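Local coordinates for long form salivary protein D7L1 (Aedes aegypti, PDB 3DXL) that binds and sequesters host biogenic amines and leukotrienes during mosquito blood feeding, lipids and amines occupying separate pockets, at residues L185-T190 against K243-Y248; E227-C232 against K249-S254; K216-D221 against K261-Y266. All coordinates share one frame; numbering follows the deposited sequence.

Contact 1: L185-T190 against K243-Y248. With GOL (glycerol), chain F.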
loop_
_atom_site.group_PDB
_atom_site.type_symbol
_atom_site.label_atom_id
_atom_site.label_comp_id
_atom_site.label_asym_id
_atom_site.label_seq_id
_atom_site.Cartn_x
_atom_site.Cartn_y
_atom_site.Cartn_z
ATOM N N LEU A 185 -8.150 -5.700 -21.860
ATOM C CA LEU A 185 -6.950 -6.191 -21.184
ATOM C C LEU A 185 -6.154 -5.049 -20.562
ATOM O O LEU A 185 -5.757 -5.132 -19.394
ATOM C CB LEU A 185 -6.062 -6.994 -22.140
ATOM C CG LEU A 185 -4.767 -7.581 -21.569
ATOM C CD1 LEU A 185 -5.051 -8.566 -20.447
ATOM C CD2 LEU A 185 -3.942 -8.255 -22.653
ATOM N N PHE A 186 -5.920 -3.985 -21.324
ATOM C CA PHE A 186 -5.170 -2.861 -20.802
ATOM C C PHE A 186 -5.907 -2.148 -19.662
ATOM O O PHE A 186 -5.283 -1.677 -18.709
ATOM C CB PHE A 186 -4.787 -1.877 -21.907
ATOM C CG PHE A 186 -3.938 -0.750 -21.413
ATOM C CD1 PHE A 186 -2.612 -0.972 -21.043
ATOM C CD2 PHE A 186 -4.476 0.522 -21.272
ATOM C CE1 PHE A 186 -1.823 0.068 -20.573
ATOM C CE2 PHE A 186 -3.690 1.572 -20.798
ATOM C CZ PHE A 186 -2.367 1.342 -20.450
ATOM N N LYS A 187 -7.229 -2.078 -19.749
ATOM C CA LYS A 187 -8.009 -1.501 -18.662
ATOM C C LYS A 187 -7.876 -2.302 -17.367
ATOM O O LYS A 187 -7.798 -1.725 -16.290
ATOM C CB LYS A 187 -9.473 -1.329 -19.074
ATOM C CG LYS A 187 -9.650 -0.335 -20.223
ATOM C CD LYS A 187 -11.107 -0.064 -20.525
ATOM C CE LYS A 187 -11.253 0.886 -21.706
ATOM N NZ LYS A 187 -12.683 1.079 -22.056
ATOM N N GLU A 188 -7.803 -3.621 -17.481
ATOM C CA GLU A 188 -7.630 -4.469 -16.306
ATOM C C GLU A 188 -6.216 -4.350 -15.749
ATOM O O GLU A 188 -6.020 -4.273 -14.539
ATOM C CB GLU A 188 -7.934 -5.924 -16.645
ATOM C CG GLU A 188 -8.248 -6.766 -15.420
ATOM C CD GLU A 188 -8.513 -8.228 -15.737
ATOM O OE1 GLU A 188 -8.815 -8.559 -16.907
ATOM O OE2 GLU A 188 -8.405 -9.050 -14.800
ATOM N N HIS A 189 -5.226 -4.355 -16.632
ATOM C CA HIS A 189 -3.850 -4.153 -16.236
ATOM C C HIS A 189 -3.675 -2.817 -15.498
ATOM O O HIS A 189 -3.009 -2.744 -14.455
ATOM C CB HIS A 189 -2.931 -4.223 -17.465
ATOM C CG HIS A 189 -1.575 -3.657 -17.209
ATOM N ND1 HIS A 189 -0.599 -4.341 -16.515
ATOM C CD2 HIS A 189 -1.059 -2.436 -17.478
ATOM C CE1 HIS A 189 0.473 -3.577 -16.399
ATOM N NE2 HIS A 189 0.220 -2.417 -16.980
ATOM N N THR A 190 -4.303 -1.767 -16.017
ATOM C CA THR A 190 -4.170 -0.445 -15.433
ATOM C C THR A 190 -4.881 -0.394 -14.082
ATOM O O THR A 190 -4.405 0.265 -13.163
ATOM C CB THR A 190 -4.688 0.625 -16.407
ATOM O OG1 THR A 190 -3.886 0.599 -17.605
ATOM C CG2 THR A 190 -4.596 1.999 -15.816
ATOM N N LYS A 243 -12.718 2.824 -13.929
ATOM C CA LYS A 243 -12.314 4.041 -13.241
ATOM C C LYS A 243 -10.794 4.206 -13.172
ATOM O O LYS A 243 -10.304 5.308 -13.425
ATOM C CB LYS A 243 -13.002 4.167 -11.875
ATOM C CG LYS A 243 -14.508 4.432 -12.006
ATOM C CD LYS A 243 -15.254 4.333 -10.687
ATOM C CE LYS A 243 -15.132 5.604 -9.889
ATOM N NZ LYS A 243 -15.669 5.446 -8.516
ATOM N N SER A 244 -10.058 3.131 -12.866
ATOM C CA SER A 244 -8.585 3.194 -12.843
ATOM C C SER A 244 -8.037 3.683 -14.180
ATOM O O SER A 244 -7.239 4.622 -14.243
ATOM C CB SER A 244 -7.972 1.831 -12.525
ATOM O OG SER A 244 -8.146 1.497 -11.159
ATOM N N TRP A 245 -8.488 3.038 -15.251
ATOM C CA TRP A 245 -8.054 3.399 -16.596
ATOM C C TRP A 245 -8.439 4.841 -16.939
ATOM O O TRP A 245 -7.635 5.584 -17.508
ATOM C CB TRP A 245 -8.648 2.411 -17.594
ATOM C CG TRP A 245 -8.365 2.743 -19.034
ATOM C CD1 TRP A 245 -7.237 2.430 -19.745
ATOM C CD2 TRP A 245 -9.234 3.440 -19.940
ATOM N NE1 TRP A 245 -7.356 2.892 -21.044
ATOM C CE2 TRP A 245 -8.562 3.524 -21.184
ATOM C CE3 TRP A 245 -10.507 4.014 -19.822
ATOM C CZ2 TRP A 245 -9.132 4.139 -22.310
ATOM C CZ3 TRP A 245 -11.067 4.638 -20.938
ATOM C CH2 TRP A 245 -10.379 4.690 -22.165
ATOM N N HIS A 246 -9.657 5.238 -16.583
ATOM C CA HIS A 246 -10.093 6.608 -16.811
ATOM C C HIS A 246 -9.135 7.634 -16.218
ATOM O O HIS A 246 -8.753 8.598 -16.887
ATOM C CB HIS A 246 -11.495 6.840 -16.254
ATOM C CG HIS A 246 -11.899 8.280 -16.241
ATOM N ND1 HIS A 246 -12.326 8.945 -17.372
ATOM C CD2 HIS A 246 -11.941 9.183 -15.232
ATOM C CE1 HIS A 246 -12.616 10.195 -17.058
ATOM N NE2 HIS A 246 -12.386 10.367 -15.768
ATOM N N TYR A 247 -8.764 7.446 -14.950
ATOM C CA TYR A 247 -7.895 8.414 -14.311
ATOM C C TYR A 247 -6.485 8.379 -14.875
ATOM O O TYR A 247 -5.863 9.431 -15.052
ATOM C CB TYR A 247 -7.912 8.239 -12.789
ATOM C CG TYR A 247 -9.152 8.840 -12.169
ATOM C CD1 TYR A 247 -9.291 10.218 -12.051
ATOM C CD2 TYR A 247 -10.195 8.033 -11.727
ATOM C CE1 TYR A 247 -10.427 10.779 -11.497
ATOM C CE2 TYR A 247 -11.344 8.592 -11.160
ATOM C CZ TYR A 247 -11.444 9.958 -11.057
ATOM O OH TYR A 247 -12.564 10.521 -10.501
ATOM N N TYR A 248 -5.994 7.176 -15.163
ATOM C CA TYR A 248 -4.686 7.049 -15.804
ATOM C C TYR A 248 -4.638 7.811 -17.139
ATOM O O TYR A 248 -3.759 8.652 -17.352
ATOM C CB TYR A 248 -4.336 5.572 -15.996
ATOM C CG TYR A 248 -3.043 5.343 -16.738
ATOM C CD1 TYR A 248 -1.816 5.574 -16.123
ATOM C CD2 TYR A 248 -3.045 4.926 -18.076
ATOM C CE1 TYR A 248 -0.612 5.376 -16.814
ATOM C CE2 TYR A 248 -1.852 4.723 -18.770
ATOM C CZ TYR A 248 -0.646 4.950 -18.134
ATOM O OH TYR A 248 0.542 4.757 -18.801
HETATM C C1 GOL F . 2.126 2.036 -17.604
HETATM O O1 GOL F . 2.337 3.383 -17.250
HETATM C C2 GOL F . 1.523 1.263 -16.437
HETATM O O2 GOL F . 1.760 -0.118 -16.617
HETATM C C3 GOL F . 0.026 1.537 -16.368
HETATM O O3 GOL F . -0.604 1.064 -17.537
HETATM O O HOH W 1 -9.521 0.288 -15.174
#
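F186 O is held by two donors from one turn on, T190 N and T190 OG1, each 2.9 Å from it. The hydroxyl comes from above the carbonyl plane, so it does not follow a lone pair. T190 OG1 also takes a weak bond from glycerol O3. With OG1 turned back along its own helix, CG2 stands anti to the backbone N and reaches the other segment, where T190 CG2 lies 3.6 Å from Y248 CB.

The two helices cross almost at right angles, 87° between their directions. K187 and W245 meet at the closest backbone approach. The extended K187 chain runs over one face of the indole: K187 CG sits 3.5 Å from W245 CG, K187 CE lies over the centre of the six-membered ring, and K187 NZ makes a cation-pi contact 4.3 Å from that ring's centroid. NZ is also paired with E242. W245 NE1 is held by the carbonyl of L181. F186 meets the indole rim to rim, planes at 87°, with F186 CD2 3.7 Å from W245 CD1.

This is helix packing in the C-terminal PBP/GOBP domain, at the amine pocket. H189 is a noradrenaline-binding residue. Here a glycerol, probably from the crystallisation liquor, spans the two helices. H189 NE2 and glycerol O2 share a hydrogen bond of 2.8 Å, with the oxygen at the imidazole edge. Glycerol O1 donates to Y248 OH over 2.7 Å, and glycerol C3 lies over one face of the tyrosine ring. One water bridges the two backbones, donating to K187 O and accepting from W245 N.

Contact 2: E227-C232 against K249-S254. Unlike the reference sequence in segment 227-232: E227 (reference Lys).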
loop_
_atom_site.group_PDB
_atom_site.type_symbol
_atom_site.label_atom_id
_atom_site.label_comp_id
_atom_site.label_asym_id
_atom_site.label_seq_id
_atom_site.Cartn_x
_atom_site.Cartn_y
_atom_site.Cartn_z
ATOM N N GLU A 227 -6.633 20.438 -9.563
ATOM C CA GLU A 227 -7.573 20.983 -10.538
ATOM C C GLU A 227 -7.830 19.997 -11.677
ATOM O O GLU A 227 -8.971 19.753 -12.059
ATOM C CB GLU A 227 -7.055 22.316 -11.080
ATOM C CG GLU A 227 -7.067 23.429 -10.044
ATOM C CD GLU A 227 -6.281 24.662 -10.453
ATOM O OE1 GLU A 227 -5.476 24.598 -11.411
ATOM O OE2 GLU A 227 -6.466 25.701 -9.791
ATOM N N VAL A 228 -6.760 19.402 -12.197
ATOM C CA VAL A 228 -6.906 18.373 -13.223
ATOM C C VAL A 228 -7.740 17.194 -12.717
ATOM O O VAL A 228 -8.636 16.719 -13.395
ATOM C CB VAL A 228 -5.532 17.881 -13.730
ATOM C CG1 VAL A 228 -5.666 16.554 -14.479
ATOM C CG2 VAL A 228 -4.873 18.939 -14.623
ATOM N N LEU A 229 -7.455 16.730 -11.506
ATOM C CA LEU A 229 -8.196 15.590 -10.985
ATOM C C LEU A 229 -9.661 15.906 -10.728
ATOM O O LEU A 229 -10.517 15.046 -10.919
ATOM C CB LEU A 229 -7.532 15.012 -9.738
ATOM C CG LEU A 229 -6.303 14.141 -10.012
ATOM C CD1 LEU A 229 -5.659 13.766 -8.682
ATOM C CD2 LEU A 229 -6.657 12.889 -10.819
ATOM N N ASN A 230 -9.939 17.142 -10.312
ATOM C CA ASN A 230 -11.320 17.591 -10.138
ATOM C C ASN A 230 -12.077 17.519 -11.464
ATOM O O ASN A 230 -13.215 17.037 -11.510
ATOM C CB ASN A 230 -11.385 18.996 -9.524
ATOM C CG ASN A 230 -11.068 19.006 -8.024
ATOM O OD1 ASN A 230 -11.145 17.976 -7.353
ATOM N ND2 ASN A 230 -10.703 20.172 -7.505
ATOM N N ASP A 231 -11.434 17.977 -12.540
ATOM C CA ASP A 231 -12.013 17.884 -13.880
ATOM C C ASP A 231 -12.186 16.430 -14.323
ATOM O O ASP A 231 -13.234 16.067 -14.851
ATOM C CB ASP A 231 -11.176 18.666 -14.897
ATOM C CG ASP A 231 -11.541 20.144 -14.952
ATOM O OD1 ASP A 231 -12.158 20.659 -13.993
ATOM O OD2 ASP A 231 -11.212 20.793 -15.966
ATOM N N CYS A 232 -11.171 15.599 -14.086
ATOM C CA CYS A 232 -11.250 14.166 -14.411
ATOM C C CYS A 232 -12.394 13.497 -13.645
ATOM O O CYS A 232 -13.125 12.673 -14.202
ATOM C CB CYS A 232 -9.940 13.433 -14.081
ATOM S SG CYS A 232 -8.448 13.974 -14.966
ATOM N N LYS A 249 -5.606 7.525 -18.004
ATOM C CA LYS A 249 -5.695 8.179 -19.310
ATOM C C LYS A 249 -5.814 9.694 -19.152
ATOM O O LYS A 249 -5.119 10.458 -19.825
ATOM C CB LYS A 249 -6.901 7.631 -20.053
ATOM C CG LYS A 249 -7.201 8.333 -21.373
ATOM C CD LYS A 249 -8.321 7.638 -22.110
ATOM C CE LYS A 249 -8.779 8.419 -23.347
ATOM N NZ LYS A 249 -7.772 8.451 -24.457
ATOM N N CYS A 250 -6.695 10.125 -18.253
ATOM C CA CYS A 250 -6.922 11.539 -18.023
ATOM C C CYS A 250 -5.633 12.244 -17.613
ATOM O O CYS A 250 -5.277 13.274 -18.175
ATOM C CB CYS A 250 -8.012 11.736 -16.973
ATOM S SG CYS A 250 -8.719 13.390 -16.912
ATOM N N LEU A 251 -4.915 11.671 -16.648
ATOM C CA LEU A 251 -3.668 12.259 -16.183
ATOM C C LEU A 251 -2.612 12.314 -17.288
ATOM O O LEU A 251 -1.952 13.339 -17.469
ATOM C CB LEU A 251 -3.136 11.508 -14.960
ATOM C CG LEU A 251 -3.890 11.820 -13.661
ATOM C CD1 LEU A 251 -3.678 10.716 -12.641
ATOM C CD2 LEU A 251 -3.447 13.158 -13.112
ATOM N N VAL A 252 -2.468 11.208 -18.017
ATOM C CA VAL A 252 -1.470 11.093 -19.086
ATOM C C VAL A 252 -1.702 12.097 -20.224
ATOM O O VAL A 252 -0.754 12.527 -20.885
ATOM C CB VAL A 252 -1.395 9.624 -19.621
ATOM C CG1 VAL A 252 -0.603 9.530 -20.937
ATOM C CG2 VAL A 252 -0.781 8.720 -18.564
ATOM N N GLU A 253 -2.960 12.474 -20.431
ATOM C CA GLU A 253 -3.336 13.384 -21.510
ATOM C C GLU A 253 -3.539 14.824 -21.043
ATOM O O GLU A 253 -3.837 15.701 -21.858
ATOM C CB GLU A 253 -4.579 12.831 -22.202
ATOM C CG GLU A 253 -4.292 11.488 -22.896
ATOM C CD GLU A 253 -5.519 10.768 -23.443
ATOM O OE1 GLU A 253 -6.641 11.316 -23.380
ATOM O OE2 GLU A 253 -5.355 9.630 -23.935
ATOM N N SER A 254 -3.334 15.075 -19.748
ATOM C CA SER A 254 -3.639 16.373 -19.125
ATOM C C SER A 254 -2.479 17.370 -19.157
ATOM O O SER A 254 -1.366 17.040 -19.535
ATOM C CB SER A 254 -4.037 16.157 -17.664
ATOM O OG SER A 254 -2.878 15.948 -16.878
#
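Helices 227-232 and 249-253 run roughly antiparallel, at 136°, with their axes 10.1 Å apart at closest approach. The disulfide C232-C250 spans this gap, SG to SG at 2.0 Å. Its chi3 of -90° is the relaxed value for a disulfide. The two cysteines use different first torsions. C232 SG is anti to its carbonyl carbon, while C250 SG is anti to its backbone N (chi1 -164°), and so the sulfurs meet between the helices.

Beside the bridge, L229 and L251 cross obliquely, and their CD2 methyls touch at 4.0 Å. One turn from C232, V228 CG1 is anti to the backbone N and rests 3.6 Å from S254 CB. S254 OG donates in plane to a lone pair of L251 O at 2.8 Å, and the same oxygen also takes S254 N. S254 OG is bonded to V256 N as well, so the hydroxyl is fixed while its CB packs against V228.

The contact lies away from the ligand sites. C232-C250 is a disulfide of the C-terminal PBP/GOBP-family domain, and it covalently joins helix 223-234 to helix 243-253. Y247 packs on L229 and C232 from within helix 243-253, and F260 of helix 257-271 lies against L251.

Contact 3: K216-D221 against K261-Y266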
loop_
_atom_site.group_PDB
_atom_site.type_symbol
_atom_site.label_atom_id
_atom_site.label_comp_id
_atom_site.label_asym_id
_atom_site.label_seq_id
_atom_site.Cartn_x
_atom_site.Cartn_y
_atom_site.Cartn_z
ATOM N N LYS A 216 4.606 15.299 -4.520
ATOM C CA LYS A 216 5.460 15.979 -3.565
ATOM C C LYS A 216 6.823 15.309 -3.458
ATOM O O LYS A 216 7.841 15.981 -3.302
ATOM C CB LYS A 216 4.774 16.094 -2.205
ATOM C CG LYS A 216 3.585 17.040 -2.236
ATOM C CD LYS A 216 2.911 17.192 -0.888
ATOM C CE LYS A 216 1.708 18.125 -0.998
ATOM N NZ LYS A 216 0.888 18.128 0.247
ATOM N N LEU A 217 6.846 13.982 -3.602
ATOM C CA LEU A 217 8.104 13.240 -3.555
ATOM C C LEU A 217 9.031 13.491 -4.746
ATOM O O LEU A 217 10.228 13.230 -4.656
ATOM C CB LEU A 217 7.861 11.739 -3.367
ATOM C CG LEU A 217 7.464 11.385 -1.932
ATOM C CD1 LEU A 217 6.844 10.001 -1.870
ATOM C CD2 LEU A 217 8.653 11.512 -0.976
ATOM N N VAL A 218 8.490 14.005 -5.851
ATOM C CA VAL A 218 9.342 14.467 -6.952
ATOM C C VAL A 218 9.408 15.988 -7.020
ATOM O O VAL A 218 9.728 16.567 -8.067
ATOM C CB VAL A 218 8.985 13.831 -8.326
ATOM C CG1 VAL A 218 9.246 12.339 -8.285
ATOM C CG2 VAL A 218 7.551 14.118 -8.716
ATOM N N ASN A 219 9.117 16.637 -5.889
ATOM C CA ASN A 219 9.296 18.088 -5.736
ATOM C C ASN A 219 8.409 18.911 -6.672
ATOM O O ASN A 219 8.814 19.955 -7.193
ATOM C CB ASN A 219 10.783 18.463 -5.857
ATOM C CG ASN A 219 11.680 17.559 -5.007
ATOM O OD1 ASN A 219 11.407 17.327 -3.823
ATOM N ND2 ASN A 219 12.738 17.034 -5.610
ATOM N N LYS A 220 7.185 18.433 -6.870
ATOM C CA LYS A 220 6.216 19.111 -7.724
ATOM C C LYS A 220 5.043 19.603 -6.893
ATOM O O LYS A 220 4.551 18.907 -6.005
ATOM C CB LYS A 220 5.733 18.188 -8.854
ATOM C CG LYS A 220 6.830 17.719 -9.808
ATOM C CD LYS A 220 7.448 18.869 -10.597
ATOM C CE LYS A 220 8.623 18.392 -11.443
ATOM N NZ LYS A 220 9.416 19.548 -11.938
ATOM N N ASP A 221 4.609 20.825 -7.166
ATOM C CA ASP A 221 3.422 21.340 -6.519
ATOM C C ASP A 221 2.193 20.558 -6.964
ATOM O O ASP A 221 2.181 19.942 -8.033
ATOM C CB ASP A 221 3.234 22.826 -6.802
ATOM C CG ASP A 221 2.096 23.409 -6.002
ATOM O OD1 ASP A 221 2.202 23.433 -4.755
ATOM O OD2 ASP A 221 1.080 23.793 -6.605
ATOM N N LYS A 261 4.067 11.776 -15.189
ATOM C CA LYS A 261 4.980 10.723 -15.624
ATOM C C LYS A 261 6.200 10.660 -14.708
ATOM O O LYS A 261 6.640 9.582 -14.337
ATOM C CB LYS A 261 5.383 10.919 -17.082
ATOM C CG LYS A 261 4.222 10.734 -18.053
ATOM C CD LYS A 261 4.603 11.139 -19.469
ATOM C CE LYS A 261 3.420 10.994 -20.396
ATOM N NZ LYS A 261 3.775 11.343 -21.806
ATOM N N GLU A 262 6.719 11.818 -14.313
ATOM C CA GLU A 262 7.844 11.864 -13.396
ATOM C C GLU A 262 7.502 11.243 -12.033
ATOM O O GLU A 262 8.257 10.421 -11.500
ATOM C CB GLU A 262 8.357 13.294 -13.246
ATOM C CG GLU A 262 9.662 13.353 -12.505
ATOM C CD GLU A 262 10.322 14.723 -12.472
ATOM O OE1 GLU A 262 9.858 15.673 -13.151
ATOM O OE2 GLU A 262 11.335 14.830 -11.763
ATOM N N ALA A 263 6.346 11.614 -11.494
ATOM C CA ALA A 263 5.891 11.097 -10.210
ATOM C C ALA A 263 5.638 9.586 -10.267
ATOM O O ALA A 263 5.995 8.842 -9.347
ATOM C CB ALA A 263 4.644 11.825 -9.789
ATOM N N PHE A 264 5.003 9.147 -11.348
ATOM C CA PHE A 264 4.609 7.748 -11.550
ATOM C C PHE A 264 5.858 6.891 -11.742
ATOM O O PHE A 264 5.958 5.797 -11.191
ATOM C CB PHE A 264 3.713 7.687 -12.789
ATOM C CG PHE A 264 2.699 6.562 -12.826
ATOM C CD1 PHE A 264 1.697 6.468 -11.870
ATOM C CD2 PHE A 264 2.676 5.668 -13.899
ATOM C CE1 PHE A 264 0.723 5.481 -11.966
ATOM C CE2 PHE A 264 1.698 4.675 -13.990
ATOM C CZ PHE A 264 0.725 4.593 -13.011
ATOM N N ASP A 265 6.823 7.400 -12.504
ATOM C CA ASP A 265 8.095 6.702 -12.678
ATOM C C ASP A 265 8.791 6.491 -11.336
ATOM O O ASP A 265 9.298 5.405 -11.043
ATOM C CB ASP A 265 9.056 7.475 -13.595
ATOM C CG ASP A 265 8.714 7.363 -15.073
ATOM O OD1 ASP A 265 7.810 6.599 -15.470
ATOM O OD2 ASP A 265 9.382 8.080 -15.839
ATOM N N TYR A 266 8.839 7.532 -10.511
ATOM C CA TYR A 266 9.516 7.397 -9.222
ATOM C C TYR A 266 8.742 6.466 -8.279
ATOM O O TYR A 266 9.348 5.697 -7.522
ATOM C CB TYR A 266 9.742 8.761 -8.577
ATOM C CG TYR A 266 10.629 8.752 -7.343
ATOM C CD1 TYR A 266 11.803 7.995 -7.295
ATOM C CD2 TYR A 266 10.308 9.541 -6.232
ATOM C CE1 TYR A 266 12.617 8.011 -6.167
ATOM C CE2 TYR A 266 11.127 9.565 -5.110
ATOM C CZ TYR A 266 12.274 8.802 -5.088
ATOM O OH TYR A 266 13.100 8.825 -3.993
HETATM O O HOH W 2 11.455 17.071 -10.087
HETATM O O HOH W 3 11.198 18.012 -13.631
#
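A Schellman motif ends helix 208-217, and the turn that follows packs on helix 257-271 of the amine-binding domain. D265, on that second helix, is a noradrenaline-binding residue. N219, with positive phi (64°), is the C-prime residue. N219 N bonds to K216 O at 3.0 Å, and K220 N reaches back to F215 O. The reversal presents V218 to the second helix, and its CA is the nearest to that of A263.

V218 is the apolar centre of the contact, and its two methyls divide the work. V218 CG1, anti to the carbonyl carbon, lies 3.6 Å from Y266 CB and equally near CD2 at the start of the ring. V218 CG2 lies between the backbone N and carbonyl carbon and rests 3.9 Å from A263 CB. The valine and tyrosine side chains run alongside one another, pointing opposite ways. L217 adds its carbonyl oxygen, 3.8 Å from Y266 CE2. Y284 meets the Y266 ring and also touches V218. Of the residues in this contact, V218 buries the largest area.

The polar side is built on E262, whose chain is extended with CG anti to the backbone N. Its carboxylate reaches the turn through two waters. One donates to both V218 O and E262 OE2, and Y284 OH bonds to OE2 as well. The other donates to E262 OE1 and accepts from K220 NZ, at 2.9 Å from NZ. K220 bends at chi2 (-65°) and crosses the glutamate at about a right angle, so that CE is 3.4 Å from E262 OE1 while NZ stays 4.1 Å away. The lysine and glutamate are therefore linked by water and not by a salt bridge, and their opposite charges probably attract weakly across it.

In the fold
From the N terminus, helix 184-196 comes first, and contact 1 closes the long loop from it to helix 243-253. Contact 3 starts within that loop, at the end of helix 208-217, and closes later on helix 257-271, so contacts 1 and 3 cross. Contact 2 opens on helix 223-234 and returns to helix 243-253. It falls wholly between the two segments of contact 3, but crosses contact 1. Helix 243-253 serves contacts 1 and 2, joined by a hydrogen bond from H246 NE2 to C232 O. Y248 packs on F264, linking contact 1 to contact 3. Together they tie five helices of the C-terminal domain; contacts 1 and 3 hold residues of the amine site, contact 2 does not.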